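Local coordinates for protein terminal uridylyltransferase 1 (Trypanosoma brucei, PDB 5HZD) that adds uridines from UTP to the 3' ends of guide RNAs, ribosomal RNAs and some mRNAs, and takes part in mitochondrial RNA editing in trypanosomes, at residues 101-106 with 128-133; 157-162 with 278-283; 297-302 with 359-364; 197-202 with 248-253. All coordinates share one frame; numbering follows the deposited sequence.

Contact 1: residues 101-106 with 128-133; sequences HDKARV and VVDVDA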
loop_
_atom_site.group_PDB
_atom_site.type_symbol
_atom_site.label_atom_id
_atom_site.label_comp_id
_atom_site.label_asym_id
_atom_site.label_seq_id
_atom_site.Cartn_x
_atom_site.Cartn_y
_atom_site.Cartn_z
ATOM N N HIS A 101 9.108 17.202 -16.101
ATOM C CA HIS A 101 7.824 17.691 -16.578
ATOM C C HIS A 101 7.283 18.707 -15.590
ATOM O O HIS A 101 6.841 18.350 -14.506
ATOM C CB HIS A 101 6.850 16.524 -16.707
ATOM C CG HIS A 101 5.598 16.879 -17.425
ATOM N ND1 HIS A 101 5.561 17.102 -18.784
ATOM C CD2 HIS A 101 4.339 17.073 -16.971
ATOM C CE1 HIS A 101 4.325 17.406 -19.140
ATOM N NE2 HIS A 101 3.567 17.398 -18.058
ATOM N N ASP A 102 7.328 19.991 -15.966
ATOM C CA ASP A 102 7.070 21.042 -14.992
ATOM C C ASP A 102 5.707 20.979 -14.321
ATOM O O ASP A 102 5.551 21.391 -13.156
ATOM C CB ASP A 102 7.263 22.434 -15.612
ATOM C CG ASP A 102 7.047 23.529 -14.598
ATOM O OD1 ASP A 102 7.863 23.598 -13.638
ATOM O OD2 ASP A 102 6.039 24.280 -14.736
ATOM N N LYS A 103 4.725 20.439 -15.029
ATOM C CA LYS A 103 3.377 20.421 -14.485
ATOM C C LYS A 103 3.054 19.137 -13.712
ATOM O O LYS A 103 1.968 19.017 -13.164
ATOM C CB LYS A 103 2.368 20.607 -15.600
ATOM C CG LYS A 103 2.361 22.053 -16.120
ATOM C CD LYS A 103 1.410 22.200 -17.273
ATOM C CE LYS A 103 -0.022 22.121 -16.781
ATOM N NZ LYS A 103 -0.989 22.453 -17.870
ATOM N N ALA A 104 3.988 18.198 -13.676
ATOM C CA ALA A 104 3.803 17.015 -12.841
ATOM C C ALA A 104 3.812 17.349 -11.348
ATOM O O ALA A 104 4.599 18.188 -10.883
ATOM C CB ALA A 104 4.869 16.003 -13.133
ATOM N N ARG A 105 2.957 16.653 -10.595
ATOM C CA ARG A 105 2.934 16.759 -9.146
ATOM C C ARG A 105 2.971 15.359 -8.566
ATOM O O ARG A 105 2.643 14.387 -9.250
ATOM C CB ARG A 105 1.698 17.531 -8.659
ATOM C CG ARG A 105 1.673 19.001 -9.146
ATOM C CD ARG A 105 2.838 19.785 -8.568
ATOM N NE ARG A 105 2.765 21.203 -8.984
ATOM C CZ ARG A 105 3.288 21.688 -10.111
ATOM N NH1 ARG A 105 3.933 20.897 -10.950
ATOM N NH2 ARG A 105 3.144 22.975 -10.408
ATOM N N VAL A 106 3.409 15.258 -7.321
ATOM C CA VAL A 106 3.627 13.955 -6.691
ATOM C C VAL A 106 2.553 13.730 -5.630
ATOM O O VAL A 106 2.325 14.583 -4.778
ATOM C CB VAL A 106 5.043 13.877 -6.047
ATOM C CG1 VAL A 106 5.253 12.505 -5.336
ATOM C CG2 VAL A 106 6.133 14.038 -7.129
ATOM N N VAL A 128 3.138 10.068 -9.929
ATOM C CA VAL A 128 3.550 11.332 -10.563
ATOM C C VAL A 128 2.557 11.625 -11.681
ATOM O O VAL A 128 2.492 10.887 -12.657
ATOM C CB VAL A 128 4.970 11.156 -11.163
ATOM C CG1 VAL A 128 5.402 12.420 -11.951
ATOM C CG2 VAL A 128 5.979 10.828 -10.032
ATOM N N VAL A 129 1.783 12.705 -11.551
ATOM C CA VAL A 129 0.666 12.971 -12.445
ATOM C C VAL A 129 0.580 14.464 -12.742
ATOM O O VAL A 129 0.676 15.302 -11.817
ATOM C CB VAL A 129 -0.690 12.564 -11.788
ATOM C CG1 VAL A 129 -1.865 12.842 -12.752
ATOM C CG2 VAL A 129 -0.654 11.081 -11.383
ATOM N N ASP A 130 0.383 14.773 -14.025
ATOM C CA ASP A 130 0.016 16.101 -14.508
ATOM C C ASP A 130 -1.496 16.071 -14.631
ATOM O O ASP A 130 -2.047 15.447 -15.557
ATOM C CB ASP A 130 0.681 16.322 -15.882
ATOM C CG ASP A 130 0.256 17.621 -16.583
ATOM O OD1 ASP A 130 -0.776 18.244 -16.236
ATOM O OD2 ASP A 130 0.936 18.004 -17.574
ATOM N N VAL A 131 -2.149 16.759 -13.702
ATOM C CA VAL A 131 -3.611 16.715 -13.585
ATOM C C VAL A 131 -4.310 17.313 -14.806
ATOM O O VAL A 131 -5.272 16.711 -15.304
ATOM C CB VAL A 131 -4.061 17.365 -12.288
ATOM C CG1 VAL A 131 -5.605 17.506 -12.236
ATOM C CG2 VAL A 131 -3.567 16.526 -11.114
ATOM N N ASP A 132 -3.835 18.457 -15.301
ATOM C CA ASP A 132 -4.359 19.040 -16.537
ATOM C C ASP A 132 -4.318 18.009 -17.664
ATOM O O ASP A 132 -5.305 17.825 -18.389
ATOM C CB ASP A 132 -3.526 20.253 -16.971
ATOM C CG ASP A 132 -3.811 21.485 -16.155
ATOM O OD1 ASP A 132 -4.756 21.450 -15.340
ATOM O OD2 ASP A 132 -3.099 22.506 -16.348
ATOM N N ALA A 133 -3.175 17.337 -17.812
ATOM C CA ALA A 133 -3.025 16.374 -18.902
ATOM C C ALA A 133 -3.957 15.187 -18.713
ATOM O O ALA A 133 -4.572 14.727 -19.686
ATOM C CB ALA A 133 -1.583 15.894 -19.016
HETATM O O HOH W 1 -0.669 18.134 -11.702
#
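His-101, Lys-103 and Ala-104 meet Asp-130, Asp-132 and Val-128 where strand 105-109 pairs antiparallel with 124-129 at one edge of the palm sheet of this nucleotidyltransferase. Asp-130, the N-cap of helix 131-135, is gripped through both oxygens. Its OD2 accepts a nearly straight bond from His-101 NE2 (2.7 Å, 166°), met on the anti side and slightly out of the carboxylate plane yet within the imidazole plane. Asp-130 OD1 takes the capping bond from Ala-133 N at 3.0 Å, reached from above the carboxylate. Asp-130 CG stands anti to its backbone N (chi1 174°), between His-101 and the base of Lys-103, whose CB lies 3.6 Å from Asp-130 OD2. Lys-103 then reaches beyond it, bending at chi3 (72°), and its NZ makes a 2.6 Å salt bridge to the anti lone pair of Asp-132 OD2 on the first turn of the helix. On the apolar side, Val-128 CG1 packs against Ala-104 CB at 3.8 Å, and Val-97 of helix 80-100 touches the same valine. Arg-105 and Val-129 form the hydrogen-bonded pair of the two strands, each N bonding to the other's O. Just beyond it, one water donates to Lys-103 O and Val-129 O and accepts from Val-131 N at 2.8 Å.

Contact 2: residues 157-162 with 278-283; sequences VGFSFV and PELYNI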
loop_
_atom_site.group_PDB
_atom_site.type_symbol
_atom_site.label_atom_id
_atom_site.label_comp_id
_atom_site.label_asym_id
_atom_site.label_seq_id
_atom_site.Cartn_x
_atom_site.Cartn_y
_atom_site.Cartn_z
ATOM N N VAL A 157 21.315 13.627 -8.961
ATOM C CA VAL A 157 21.181 14.364 -7.683
ATOM C C VAL A 157 21.762 13.530 -6.536
ATOM O O VAL A 157 21.714 13.940 -5.373
ATOM C CB VAL A 157 19.696 14.810 -7.449
ATOM C CG1 VAL A 157 18.843 13.700 -6.902
ATOM C CG2 VAL A 157 19.602 16.024 -6.557
ATOM N N GLY A 158 22.328 12.371 -6.867
ATOM C CA GLY A 158 23.076 11.566 -5.914
ATOM C C GLY A 158 22.587 10.163 -5.589
ATOM O O GLY A 158 23.180 9.475 -4.756
ATOM N N PHE A 159 21.512 9.712 -6.229
ATOM C CA PHE A 159 21.076 8.332 -5.998
ATOM C C PHE A 159 22.010 7.369 -6.715
ATOM O O PHE A 159 22.369 7.599 -7.867
ATOM C CB PHE A 159 19.624 8.122 -6.439
ATOM C CG PHE A 159 18.618 8.754 -5.500
ATOM C CD1 PHE A 159 18.377 10.124 -5.536
ATOM C CD2 PHE A 159 17.940 7.980 -4.555
ATOM C CE1 PHE A 159 17.458 10.706 -4.665
ATOM C CE2 PHE A 159 17.034 8.560 -3.670
ATOM C CZ PHE A 159 16.792 9.932 -3.720
ATOM N N SER A 160 22.417 6.305 -6.024
ATOM C CA SER A 160 23.276 5.281 -6.611
ATOM C C SER A 160 22.537 4.184 -7.388
ATOM O O SER A 160 21.414 3.817 -7.038
ATOM C CB SER A 160 24.077 4.626 -5.491
ATOM O OG SER A 160 24.830 3.567 -6.018
ATOM N N PHE A 161 23.175 3.599 -8.399
ATOM C CA PHE A 161 22.591 2.445 -9.068
ATOM C C PHE A 161 22.362 1.261 -8.116
ATOM O O PHE A 161 21.534 0.403 -8.385
ATOM C CB PHE A 161 23.454 1.999 -10.265
ATOM C CG PHE A 161 24.661 1.196 -9.871
ATOM C CD1 PHE A 161 25.736 1.803 -9.249
ATOM C CD2 PHE A 161 24.706 -0.166 -10.096
ATOM C CE1 PHE A 161 26.845 1.073 -8.872
ATOM C CE2 PHE A 161 25.811 -0.901 -9.725
ATOM C CZ PHE A 161 26.882 -0.282 -9.108
ATOM N N VAL A 162 23.099 1.207 -7.006
ATOM C CA VAL A 162 22.893 0.187 -5.968
ATOM C C VAL A 162 21.455 0.262 -5.419
ATOM O O VAL A 162 20.833 -0.742 -5.080
ATOM C CB VAL A 162 23.922 0.405 -4.824
ATOM C CG1 VAL A 162 23.593 -0.376 -3.564
ATOM C CG2 VAL A 162 25.343 0.060 -5.321
ATOM N N PRO A 278 18.953 13.807 2.922
ATOM C CA PRO A 278 17.517 14.107 2.926
ATOM C C PRO A 278 16.612 12.851 2.926
ATOM O O PRO A 278 17.019 11.772 2.445
ATOM C CB PRO A 278 17.324 14.881 1.619
ATOM C CG PRO A 278 18.659 15.586 1.434
ATOM C CD PRO A 278 19.681 14.579 1.884
ATOM N N GLU A 279 15.406 13.006 3.465
ATOM C CA GLU A 279 14.435 11.901 3.645
ATOM C C GLU A 279 14.265 10.963 2.442
ATOM O O GLU A 279 14.195 9.731 2.597
ATOM C CB GLU A 279 13.077 12.471 4.091
ATOM C CG GLU A 279 13.038 13.009 5.544
ATOM C CD GLU A 279 13.556 14.440 5.717
ATOM O OE1 GLU A 279 14.040 15.085 4.744
ATOM O OE2 GLU A 279 13.498 14.962 6.851
ATOM N N LEU A 280 14.203 11.528 1.236
ATOM C CA LEU A 280 13.914 10.732 0.048
ATOM C C LEU A 280 14.970 9.641 -0.171
ATOM O O LEU A 280 14.676 8.562 -0.719
ATOM C CB LEU A 280 13.814 11.659 -1.170
ATOM C CG LEU A 280 13.395 10.978 -2.465
ATOM C CD1 LEU A 280 11.948 10.474 -2.384
ATOM C CD2 LEU A 280 13.575 11.878 -3.681
ATOM N N TYR A 281 16.190 9.897 0.283
ATOM C CA TYR A 281 17.280 8.928 0.092
ATOM C C TYR A 281 17.176 7.756 1.050
ATOM O O TYR A 281 17.828 6.726 0.864
ATOM C CB TYR A 281 18.648 9.597 0.318
ATOM C CG TYR A 281 19.025 10.623 -0.699
ATOM C CD1 TYR A 281 19.806 10.283 -1.808
ATOM C CD2 TYR A 281 18.611 11.942 -0.572
ATOM C CE1 TYR A 281 20.166 11.244 -2.740
ATOM C CE2 TYR A 281 18.959 12.907 -1.523
ATOM C CZ TYR A 281 19.726 12.554 -2.597
ATOM O OH TYR A 281 20.057 13.555 -3.494
ATOM N N ASN A 282 16.367 7.895 2.086
ATOM C CA ASN A 282 16.397 6.983 3.210
ATOM C C ASN A 282 15.184 6.067 3.288
ATOM O O ASN A 282 15.086 5.241 4.197
ATOM C CB ASN A 282 16.464 7.794 4.504
ATOM C CG ASN A 282 17.681 8.688 4.561
ATOM O OD1 ASN A 282 18.725 8.369 3.991
ATOM N ND2 ASN A 282 17.564 9.813 5.266
ATOM N N ILE A 283 14.250 6.217 2.359
ATOM C CA ILE A 283 13.024 5.463 2.404
ATOM C C ILE A 283 12.843 4.563 1.182
ATOM O O ILE A 283 13.206 4.931 0.066
ATOM C CB ILE A 283 11.808 6.404 2.555
ATOM C CG1 ILE A 283 11.668 7.324 1.365
ATOM C CG2 ILE A 283 11.884 7.199 3.864
ATOM C CD1 ILE A 283 10.339 8.057 1.390
#
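An offset stack of Phe-159 on Tyr-281 ties together two loops at the palm domain: the turn that follows helix 143-156 through a Schellman motif at Gly-158, and the loop leading into strand 285-288. The two rings are nearly parallel, their planes 10° apart and their centroids 4.1 Å from each other. The displacement sets Tyr-281 CD1 over the centre of the Phe-159 ring, while Phe-159 CE1 lies over the face of the tyrosine, offset toward its rim, and comes within 3.4 Å of Tyr-281 CE1. Tyr-281 CG stands anti to its carbonyl carbon (chi1 -67°), and the phenol extends past the phenylalanine to the end of helix 143-156. There Tyr-281 OH donates a short hydrogen bond of 2.5 Å to Val-157 O, approaching from above the plane of that carbonyl. The methyl CG1 of Val-157 closes on Tyr-281 OH at 3.6 Å. Gly-158, at positive phi (119°), turns the chain beside the edge of the tyrosine, its carbonyl carbon 3.9 Å from Tyr-281 CE1, and Phe-159 follows at the ring face. Leu-280 adds an oblique apolar contact, CD2 to Phe-159 CZ at 3.8 Å, and its carbonyl oxygen lies in plane at the edge of the phenylalanine. Phe-159 also meets His-177 of strand 174-177 edge-to-face. Helix 247-254 touches Val-157 and Pro-278, and Glu-279 anchors its loop to helix 80-100 through a salt bridge with Arg-88.

Contact 3: residues 297-302 with 359-364; sequences STLLRK and LEIPES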
loop_
_atom_site.group_PDB
_atom_site.type_symbol
_atom_site.label_atom_id
_atom_site.label_comp_id
_atom_site.label_asym_id
_atom_site.label_seq_id
_atom_site.Cartn_x
_atom_site.Cartn_y
_atom_site.Cartn_z
ATOM N N SER A 297 -6.720 4.055 -2.489
ATOM C CA SER A 297 -6.308 4.334 -1.105
ATOM C C SER A 297 -7.296 5.282 -0.423
ATOM O O SER A 297 -7.582 5.148 0.771
ATOM C CB SER A 297 -4.892 4.938 -1.069
ATOM O OG SER A 297 -3.932 4.015 -1.566
ATOM N N THR A 298 -7.851 6.227 -1.174
ATOM C CA THR A 298 -8.767 7.200 -0.624
ATOM C C THR A 298 -10.092 6.514 -0.260
ATOM O O THR A 298 -10.681 6.818 0.784
ATOM C CB THR A 298 -8.971 8.341 -1.631
ATOM O OG1 THR A 298 -7.694 8.936 -1.910
ATOM C CG2 THR A 298 -9.906 9.382 -1.073
ATOM N N LEU A 299 -10.524 5.541 -1.062
ATOM C CA LEU A 299 -11.724 4.765 -0.693
ATOM C C LEU A 299 -11.493 3.987 0.612
ATOM O O LEU A 299 -12.360 4.006 1.516
ATOM C CB LEU A 299 -12.058 3.767 -1.807
ATOM C CG LEU A 299 -13.272 2.863 -1.510
ATOM C CD1 LEU A 299 -14.523 3.679 -1.241
ATOM C CD2 LEU A 299 -13.456 1.892 -2.694
ATOM N N LEU A 300 -10.329 3.332 0.707
ATOM C CA LEU A 300 -9.992 2.591 1.925
ATOM C C LEU A 300 -9.990 3.527 3.106
ATOM O O LEU A 300 -10.542 3.182 4.146
ATOM C CB LEU A 300 -8.635 1.868 1.830
ATOM C CG LEU A 300 -8.546 0.744 0.779
ATOM C CD1 LEU A 300 -7.199 0.123 0.818
ATOM C CD2 LEU A 300 -9.588 -0.341 1.057
ATOM N N ARG A 301 -9.386 4.712 2.964
ATOM C CA ARG A 301 -9.288 5.627 4.106
ATOM C C ARG A 301 -10.654 6.019 4.648
ATOM O O ARG A 301 -10.879 6.022 5.883
ATOM C CB ARG A 301 -8.494 6.872 3.707
ATOM C CG ARG A 301 -8.159 7.749 4.875
ATOM C CD ARG A 301 -7.479 9.019 4.400
ATOM N NE ARG A 301 -7.396 9.947 5.524
ATOM C CZ ARG A 301 -8.348 10.826 5.872
ATOM N NH1 ARG A 301 -9.469 10.959 5.159
ATOM N NH2 ARG A 301 -8.173 11.587 6.944
ATOM N N LYS A 302 -11.594 6.318 3.759
ATOM C CA LYS A 302 -12.923 6.727 4.185
ATOM C C LYS A 302 -13.607 5.615 4.986
ATOM O O LYS A 302 -14.145 5.857 6.076
ATOM C CB LYS A 302 -13.732 7.109 2.952
ATOM C CG LYS A 302 -15.046 7.754 3.270
ATOM C CD LYS A 302 -15.657 8.352 2.000
ATOM C CE LYS A 302 -17.005 9.001 2.278
ATOM N NZ LYS A 302 -16.930 10.176 3.208
ATOM N N LEU A 359 -18.086 5.157 -6.177
ATOM C CA LEU A 359 -18.276 6.329 -7.058
ATOM C C LEU A 359 -18.266 7.686 -6.346
ATOM O O LEU A 359 -18.134 8.732 -6.996
ATOM C CB LEU A 359 -19.553 6.175 -7.891
ATOM C CG LEU A 359 -19.512 4.974 -8.851
ATOM C CD1 LEU A 359 -20.710 4.978 -9.772
ATOM C CD2 LEU A 359 -18.215 4.928 -9.649
ATOM N N GLU A 360 -18.393 7.668 -5.016
ATOM C CA GLU A 360 -18.296 8.874 -4.190
ATOM C C GLU A 360 -16.903 9.489 -4.124
ATOM O O GLU A 360 -16.763 10.678 -3.779
ATOM C CB GLU A 360 -18.742 8.573 -2.746
ATOM C CG GLU A 360 -20.227 8.466 -2.594
ATOM C CD GLU A 360 -20.628 8.101 -1.183
ATOM O OE1 GLU A 360 -20.390 8.918 -0.258
ATOM O OE2 GLU A 360 -21.166 6.989 -1.000
ATOM N N ILE A 361 -15.885 8.685 -4.400
ATOM C CA ILE A 361 -14.503 9.159 -4.482
ATOM C C ILE A 361 -14.253 9.530 -5.946
ATOM O O ILE A 361 -14.350 8.681 -6.822
ATOM C CB ILE A 361 -13.500 8.073 -4.087
ATOM C CG1 ILE A 361 -13.908 7.366 -2.775
ATOM C CG2 ILE A 361 -12.103 8.636 -4.025
ATOM C CD1 ILE A 361 -14.074 8.293 -1.582
ATOM N N PRO A 362 -14.008 10.818 -6.231
ATOM C CA PRO A 362 -13.869 11.220 -7.636
ATOM C C PRO A 362 -12.644 10.596 -8.286
ATOM O O PRO A 362 -11.605 10.369 -7.637
ATOM C CB PRO A 362 -13.677 12.741 -7.563
ATOM C CG PRO A 362 -13.888 13.125 -6.145
ATOM C CD PRO A 362 -13.809 11.921 -5.279
ATOM N N GLU A 363 -12.785 10.282 -9.573
ATOM C CA GLU A 363 -11.670 9.839 -10.380
ATOM C C GLU A 363 -10.761 11.052 -10.667
ATOM O O GLU A 363 -9.521 10.939 -10.675
ATOM C CB GLU A 363 -12.176 9.257 -11.719
ATOM C CG GLU A 363 -11.010 8.839 -12.633
ATOM C CD GLU A 363 -11.451 8.243 -13.957
ATOM O OE1 GLU A 363 -12.643 7.909 -14.100
ATOM O OE2 GLU A 363 -10.591 8.109 -14.857
ATOM N N SER A 364 -11.390 12.205 -10.863
ATOM C CA SER A 364 -10.652 13.420 -11.193
ATOM C C SER A 364 -9.855 13.907 -9.989
ATOM O O SER A 364 -10.336 13.854 -8.846
ATOM C CB SER A 364 -11.590 14.524 -11.629
ATOM O OG SER A 364 -10.860 15.716 -11.903
#
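Ile-361 lays its side chain against Thr-298, Leu-299 and Lys-302 of helix 292-304, whose first turns belong to the UTP-binding site, so a loop following helix 336-349 is packed onto a helix that carries nucleotide-binding residues. The contact across the two segments is apolar, and the isoleucine uses each of its branches. Ile-361 CG2 rests on Thr-298 CG2 at 3.8 Å, the two side chains meeting at a slant. Ile-361 CG1 sits 4.0 Å from Leu-299 CD1 and equally close to that residue's CA, against a leucine running about perpendicular to it. With CG1 anti to the carbonyl carbon (chi1 -47°), this branch lies over the helix backbone at Leu-299. Beyond it, Ile-361 CD1 touches Lys-302 CD at 3.9 Å, and the two side chains slide past one another in opposite directions. Tyr-469 of the proposed nucleotide recognition motif adds to the same cluster, touching both Leu-299 and Ile-361.

Polar groups make their bonds beside this patch. Thr-298 OG1 is bonded to Ile-294 O one turn back, and Ile-361 O accepts from Arg-295 NE, an arginine of the UTP site. Ser-297, also of that site, has its OG bonded to Gly-110 N. Opposite charges approach at the outer end without a salt bridge: Glu-360 OE2 is engaged by Asp-357 N, while Lys-302 NZ stays 5.1 Å from Glu-360 OE1, to which Lys-302 CE comes within 4.2 Å.

Contact 4: residues 197-202 with 248-253; sequences RSIRFI and TAAVRA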
loop_
_atom_site.group_PDB
_atom_site.type_symbol
_atom_site.label_atom_id
_atom_site.label_comp_id
_atom_site.label_asym_id
_atom_site.label_seq_id
_atom_site.Cartn_x
_atom_site.Cartn_y
_atom_site.Cartn_z
ATOM N N ARG A 197 21.257 18.535 5.373
ATOM C CA ARG A 197 20.736 19.607 4.533
ATOM C C ARG A 197 21.851 20.381 3.851
ATOM O O ARG A 197 21.653 21.519 3.427
ATOM C CB ARG A 197 19.788 20.543 5.295
ATOM C CG ARG A 197 20.333 21.098 6.594
ATOM C CD ARG A 197 19.194 21.688 7.430
ATOM N NE ARG A 197 19.654 22.050 8.767
ATOM C CZ ARG A 197 20.233 23.208 9.067
ATOM N NH1 ARG A 197 20.420 24.124 8.126
ATOM N NH2 ARG A 197 20.622 23.456 10.310
ATOM N N SER A 198 23.000 19.733 3.705
ATOM C CA SER A 198 24.116 20.312 2.953
ATOM C C SER A 198 24.425 19.525 1.689
ATOM O O SER A 198 24.253 18.302 1.642
ATOM C CB SER A 198 25.372 20.358 3.808
ATOM O OG SER A 198 25.122 21.112 4.998
ATOM N N ILE A 199 24.901 20.234 0.674
ATOM C CA ILE A 199 25.250 19.611 -0.605
ATOM C C ILE A 199 26.604 20.127 -1.074
ATOM O O ILE A 199 27.127 21.114 -0.555
ATOM C CB ILE A 199 24.199 19.918 -1.695
ATOM C CG1 ILE A 199 24.094 21.431 -1.900
ATOM C CG2 ILE A 199 22.833 19.315 -1.324
ATOM C CD1 ILE A 199 23.049 21.841 -2.922
ATOM N N ARG A 200 27.167 19.470 -2.078
ATOM C CA ARG A 200 28.455 19.838 -2.599
ATOM C C ARG A 200 28.389 19.854 -4.112
ATOM O O ARG A 200 27.948 18.881 -4.717
ATOM C CB ARG A 200 29.455 18.768 -2.214
ATOM C CG ARG A 200 30.840 19.277 -2.058
ATOM C CD ARG A 200 31.285 19.154 -0.605
ATOM N NE ARG A 200 31.013 17.827 -0.065
ATOM C CZ ARG A 200 31.658 16.721 -0.423
ATOM N NH1 ARG A 200 32.619 16.768 -1.339
ATOM N NH2 ARG A 200 31.335 15.561 0.133
ATOM N N PHE A 201 28.853 20.938 -4.715
ATOM C CA PHE A 201 29.022 20.943 -6.155
ATOM C C PHE A 201 30.493 20.711 -6.484
ATOM O O PHE A 201 31.341 21.487 -6.054
ATOM C CB PHE A 201 28.597 22.300 -6.703
ATOM C CG PHE A 201 27.139 22.603 -6.512
ATOM C CD1 PHE A 201 26.678 23.172 -5.325
ATOM C CD2 PHE A 201 26.228 22.353 -7.540
ATOM C CE1 PHE A 201 25.327 23.445 -5.160
ATOM C CE2 PHE A 201 24.883 22.642 -7.385
ATOM C CZ PHE A 201 24.427 23.185 -6.191
ATOM N N ILE A 202 30.815 19.676 -7.273
ATOM C CA ILE A 202 32.177 19.499 -7.766
ATOM C C ILE A 202 32.236 20.023 -9.192
ATOM O O ILE A 202 31.429 19.605 -10.030
ATOM C CB ILE A 202 32.582 18.008 -7.786
ATOM C CG1 ILE A 202 32.447 17.418 -6.380
ATOM C CG2 ILE A 202 33.972 17.826 -8.348
ATOM C CD1 ILE A 202 33.147 18.198 -5.356
ATOM N N THR A 248 14.529 19.660 2.355
ATOM C CA THR A 248 13.812 19.866 1.109
ATOM C C THR A 248 14.484 20.980 0.291
ATOM O O THR A 248 14.664 20.838 -0.929
ATOM C CB THR A 248 12.327 20.174 1.358
ATOM O OG1 THR A 248 11.751 19.089 2.105
ATOM C CG2 THR A 248 11.584 20.299 0.061
ATOM N N ALA A 249 14.861 22.075 0.951
ATOM C CA ALA A 249 15.609 23.108 0.239
ATOM C C ALA A 249 16.913 22.554 -0.325
ATOM O O ALA A 249 17.362 22.991 -1.382
ATOM C CB ALA A 249 15.898 24.322 1.144
ATOM N N ALA A 250 17.524 21.595 0.366
ATOM C CA ALA A 250 18.787 21.035 -0.093
ATOM C C ALA A 250 18.595 20.269 -1.402
ATOM O O ALA A 250 19.421 20.358 -2.308
ATOM C CB ALA A 250 19.417 20.149 0.967
ATOM N N VAL A 251 17.504 19.522 -1.520
ATOM C CA VAL A 251 17.221 18.856 -2.790
ATOM C C VAL A 251 16.834 19.864 -3.889
ATOM O O VAL A 251 17.251 19.737 -5.033
ATOM C CB VAL A 251 16.148 17.774 -2.599
ATOM C CG1 VAL A 251 15.804 17.126 -3.945
ATOM C CG2 VAL A 251 16.649 16.730 -1.591
ATOM N N ARG A 252 16.036 20.868 -3.531
ATOM C CA ARG A 252 15.651 21.917 -4.464
ATOM C C ARG A 252 16.908 22.615 -4.998
ATOM O O ARG A 252 17.006 22.862 -6.214
ATOM C CB ARG A 252 14.637 22.868 -3.786
ATOM C CG ARG A 252 13.917 23.850 -4.730
ATOM C CD ARG A 252 12.785 24.624 -3.998
ATOM N NE ARG A 252 11.654 23.754 -3.663
ATOM C CZ ARG A 252 11.191 23.535 -2.435
ATOM N NH1 ARG A 252 11.739 24.140 -1.385
ATOM N NH2 ARG A 252 10.156 22.716 -2.258
ATOM N N ALA A 253 17.887 22.881 -4.130
ATOM C CA ALA A 253 19.165 23.468 -4.566
ATOM C C ALA A 253 19.964 22.539 -5.485
ATOM O O ALA A 253 20.546 22.982 -6.471
ATOM C CB ALA A 253 20.019 23.894 -3.361
#
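Ile-199 and Ala-250 meet where a helix lies against a strand, segments 248-253 and 198-202 running almost in the same direction, 16° apart, with axes 8.3 Å from each other at closest approach. Ile-199 points at the helix and spreads its two branches along it. With CG1 between the backbone N and the carbonyl carbon (chi1 59°) and CD1 extended from it, the longer branch reaches the helix, Ile-199 CD1 to Ala-253 CB 3.7 Å. The other branch, Ile-199 CG2, lies anti to the carbonyl carbon and rests 3.7 Å from Ala-250 O. The two alanines, one turn apart and both directed at the strand, have only a methyl to offer, which allows the backbones to come near. Just before the strand, where the CA atoms of Arg-197 and Ala-250 come nearest, Ala-250 CB lies 3.6 Å from Arg-197 O, while the arginine's guanidinium leads off to Gln-229 and Leu-244 O. Phe-201 meets the helix differently, rim first, its CZ 3.9 Å from Ala-253 O, with that oxygen in the ring plane. No hydrogen bond joins the segments. Val-219 of helix 209-223 touches both Phe-201 and Ala-253, and Val-269 of strand 267-271 flanks Ile-199. Helices packed on one face of a four-stranded antiparallel sheet make this a two-layer alpha/beta unit, consistent with the middle domain inserted into the palm of trypanosomal TUTases.

Overall arrangement
Contacts 2 and 4 are the buried pair and touch directly, Pro-278 CB packing on Val-251 CG2; contact 4 is nested within the chain loop that contact 2 closes, as expected of an inserted domain. Contacts 1 and 3 are only partly buried; contact 3 holds a UTP-binding serine, and Val-129 of contact 1 lies about 5 Å from Ile-294, side chain to side chain. Chemistry follows place: contact 1, at a sheet edge, combines charged pairs, backbone pairing and one bridging water; contact 2 relies on stacked rings and one hydroxyl bond; contacts 3 and 4 are apolar. Helix 80-100 is common ground, touched by residues of contacts 1, 2 and 4, whereas contact 3 faces the proposed nucleotide recognition motif.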